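Dye type peroxidase A (Streptomyces lividans 1326, PDB 6GZW) is a haem-containing dye-decolourising peroxidase, using hydrogen peroxide to oxidise dyes and related substrates. Local coordinates at the interface of chains A and B. Sequence-based numbering; all coordinates share one arbitrary frame. Chains: chain A/B, Dye type peroxidase A.

Contact 1: the interface of chains A and B. Residues chain A 71-73; chain B 179-180, 249.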
# COMPACT_ATOMS: atom_id res chain seq x y z
N THR A 71 5.74 3.91 -19.23
CA THR A 71 5.11 2.59 -19.13
C THR A 71 3.59 2.62 -19.25
O THR A 71 2.96 1.54 -19.31
CB THR A 71 5.43 1.97 -17.76
OG1 THR A 71 4.87 2.81 -16.74
CG2 THR A 71 6.95 1.78 -17.58
N ASP A 72 2.99 3.80 -19.26
CA ASP A 72 1.54 4.02 -19.23
C ASP A 72 0.85 3.67 -17.89
O ASP A 72 -0.36 3.80 -17.81
CB ASP A 72 0.81 3.26 -20.35
CG ASP A 72 1.22 3.74 -21.72
OD1 ASP A 72 1.09 4.95 -21.97
OD2 ASP A 72 1.60 2.90 -22.54
N VAL A 73 1.61 3.30 -16.85
CA VAL A 73 1.00 2.90 -15.57
C VAL A 73 0.19 4.06 -14.95
O VAL A 73 -0.86 3.81 -14.35
CB VAL A 73 2.05 2.34 -14.58
CG1 VAL A 73 1.48 2.14 -13.17
CG2 VAL A 73 2.62 1.03 -15.09
N MET B 179 1.83 -3.39 -15.87
CA MET B 179 2.29 -3.44 -17.25
C MET B 179 1.81 -2.23 -18.06
O MET B 179 2.20 -2.08 -19.22
CB MET B 179 1.85 -4.76 -17.92
CG MET B 179 2.83 -5.88 -17.58
SD MET B 179 2.25 -7.51 -18.13
CE MET B 179 3.76 -8.45 -18.13
N GLY B 180 1.00 -1.35 -17.48
CA GLY B 180 0.47 -0.22 -18.21
C GLY B 180 -0.77 -0.52 -19.03
O GLY B 180 -1.31 0.37 -19.66
N LYS B 249 -2.60 -0.01 -25.58
CA LYS B 249 -2.31 0.56 -24.25
C LYS B 249 -2.99 1.92 -24.04
O LYS B 249 -3.34 2.27 -22.90
CB LYS B 249 -0.81 0.67 -24.00
CG LYS B 249 -0.08 -0.67 -23.99
CD LYS B 249 1.36 -0.54 -23.50
CE LYS B 249 1.44 -0.53 -21.97
NZ LYS B 249 2.84 -0.41 -21.48
O HOH W 1 3.92 1.95 -22.53

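Contact 2: the interface of chains A and B. Residues chain A 307-309; chain B 31, 139, 142, 158, 160.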
# COMPACT_ATOMS: atom_id res chain seq x y z
N HIS A 307 3.12 -1.68 6.73
CA HIS A 307 2.81 -3.05 7.05
C HIS A 307 3.29 -3.94 5.92
O HIS A 307 2.78 -3.83 4.81
CB HIS A 307 1.34 -3.24 7.24
CG HIS A 307 0.98 -4.68 7.37
ND1 HIS A 307 1.37 -5.44 8.46
CD2 HIS A 307 0.35 -5.52 6.52
CE1 HIS A 307 0.96 -6.68 8.27
NE2 HIS A 307 0.34 -6.76 7.11
N ASP A 308 4.27 -4.79 6.20
CA ASP A 308 4.87 -5.64 5.17
C ASP A 308 4.54 -7.12 5.31
O ASP A 308 5.04 -7.95 4.55
CB ASP A 308 6.36 -5.37 5.12
CG ASP A 308 6.66 -4.05 4.45
OD1 ASP A 308 6.29 -3.84 3.27
OD2 ASP A 308 7.30 -3.20 5.05
N GLY A 309 3.63 -7.43 6.21
CA GLY A 309 3.18 -8.82 6.35
C GLY A 309 3.53 -9.30 7.72
O GLY A 309 3.81 -8.50 8.66
N HIS B 31 -5.86 -6.61 1.28
CA HIS B 31 -5.08 -7.53 2.10
C HIS B 31 -5.73 -8.90 1.93
O HIS B 31 -6.93 -9.05 2.22
CB HIS B 31 -5.07 -7.15 3.59
CG HIS B 31 -4.56 -5.77 3.89
ND1 HIS B 31 -3.22 -5.43 3.77
CD2 HIS B 31 -5.19 -4.67 4.36
CE1 HIS B 31 -3.07 -4.15 4.08
NE2 HIS B 31 -4.24 -3.67 4.47
N PHE B 139 -6.20 -1.73 7.04
CA PHE B 139 -5.28 -2.35 7.96
C PHE B 139 -5.99 -2.71 9.27
O PHE B 139 -5.81 -3.78 9.81
CB PHE B 139 -4.09 -1.45 8.30
CG PHE B 139 -3.18 -2.12 9.25
CD1 PHE B 139 -2.21 -3.01 8.81
CD2 PHE B 139 -3.32 -1.90 10.62
CE1 PHE B 139 -1.38 -3.66 9.73
CE2 PHE B 139 -2.50 -2.56 11.52
CZ PHE B 139 -1.53 -3.43 11.09
N LEU B 142 -7.82 -5.91 8.70
CA LEU B 142 -6.90 -7.04 8.68
C LEU B 142 -6.47 -7.46 10.08
O LEU B 142 -6.52 -8.61 10.45
CB LEU B 142 -5.67 -6.67 7.84
CG LEU B 142 -4.50 -7.64 7.92
CD1 LEU B 142 -4.89 -8.96 7.32
CD2 LEU B 142 -3.30 -7.03 7.23
N GLN B 158 0.18 -13.99 3.92
CA GLN B 158 -0.55 -12.74 3.90
C GLN B 158 0.09 -11.78 2.92
O GLN B 158 1.31 -11.52 3.03
CB GLN B 158 -0.56 -12.15 5.31
CG GLN B 158 -1.63 -11.10 5.52
CD GLN B 158 -1.15 -9.71 5.17
OE1 GLN B 158 -0.25 -9.17 5.82
NE2 GLN B 158 -1.76 -9.13 4.16
N ASN B 160 -0.27 -8.07 0.44
CA ASN B 160 -0.83 -6.74 0.36
C ASN B 160 -0.88 -6.27 -1.06
O ASN B 160 0.03 -6.53 -1.85
CB ASN B 160 0.06 -5.80 1.16
CG ASN B 160 0.23 -6.29 2.60
OD1 ASN B 160 -0.73 -6.53 3.28
ND2 ASN B 160 1.47 -6.50 3.01

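Contact 1: the interface of chains A and B
Bent at chi3 (83°) and extended again at chi4, the side chain of B:Lys249 carries its ammonium group up to the A:Thr71 to A:Val73 loop of the other subunit, while A:Asp72, with CG lying beside its own backbone N (chi1 -63°), turns its carboxylate towards that lysine. This is a loop-to-loop patch between the two chains of the deposited two-fold pair, in a Dyp-type peroxidase. B:Lys249 NZ donates to the carbonyl oxygen A:Thr71 O at 2.9 Å, arriving above the carbonyl plane and not along a lone pair. Within its own chain B:Lys249 NZ also donates to B:Met179 O at 2.9 Å, this time in the carbonyl plane. One ammonium group thus links two backbone carbonyls from different subunits, which stand with A:Thr71 O 3.7 Å from B:Met179 O; its positive charge probably eases their mutual repulsion. The carboxylate oxygen A:Asp72 OD2 forms a longer salt bridge to B:Lys249 NZ at 3.7 Å, and water 1 joins the pair, lying 2.8 Å from B:Lys249 NZ. The same oxygen lies over the lysine methylenes, 3.5 Å from B:Lys249 CE, as the two side chains pass at a slant. With a methionine in place of B:Lys249, the two carbonyls would probably face each other without their shared donor, and the A:Asp72 carboxylate would lose its charged mate. Beside the polar cluster, the methyl A:Val73 CG2 rests 4.0 Å from B:Gly180 CA. On the chain A side, the backbone N of A:Val73 donates to the hydroxyl A:Thr71 OG1, bracing the turn that presents the A:Thr71 carbonyl.

Contact 2: the interface of chains A and B
Strand 304-310 of chain A meets strand 153-162 and helix 135-149 of chain B, with B:His31 of strand 29-37 behind them, in a patch of the two-fold interface between the two peroxidase chains of the deposited assembly. The imidazole of A:His307 is the group that enters the neighbour. Its CG stands anti to the backbone N (chi1 171°), which sends the ring away from its own strand and in between the helix and the strand of chain B. At the far end of the ring, A:His307 NE2 donates to the side-chain amide oxygen B:Gln158 OE1 at 2.8 Å. The bond is nearly straight, 161° at the hydrogen, and the acceptor sits close to the imidazole plane, although the donor is tilted from the carbonyl plane of the amide. Ring and amide planes are almost parallel, 18° apart.

One face of the imidazole receives the rim of B:Phe139 in an edge-to-face contact, B:Phe139 CE1 coming within 3.5 Å of A:His307 CG. On the opposite face lies the backbone nitrogen of A:Gly309, from the same strand as the histidine. B:Leu142 adds a methyl group from the helix, its CD2 3.7 Å from A:His307 NE2. The amide of B:Asn160 crosses the imidazole steeply, with B:Asn160 OD1 3.6 Å from A:His307 CD2.

A second shell within chain B holds the acceptor in place. The amide nitrogen B:Gln158 NE2 donates to B:Asn160 OD1 at 2.9 Å, which fixes the flip of the glutamine amide and points OE1 at the incoming histidine. B:Asn160 OD1 also accepts from the imidazole nitrogen B:His31 ND1 at 2.8 Å, and the two donors reach this oxygen from opposite faces of the asparagine amide plane.

The centres of the C-alpha atoms of contact 1 and contact 2 lie about 25 Å apart, and the two contacts have no residue in common. Contact 1 is built from loops and contact 2 from strands and a helix, so no element is shared. Because the interface is two-fold symmetric, each contact recurs with the chains exchanged, giving the subunits well-separated points of attachment that probably limit rocking between them. The structure alone does not show whether this pairing persists in solution.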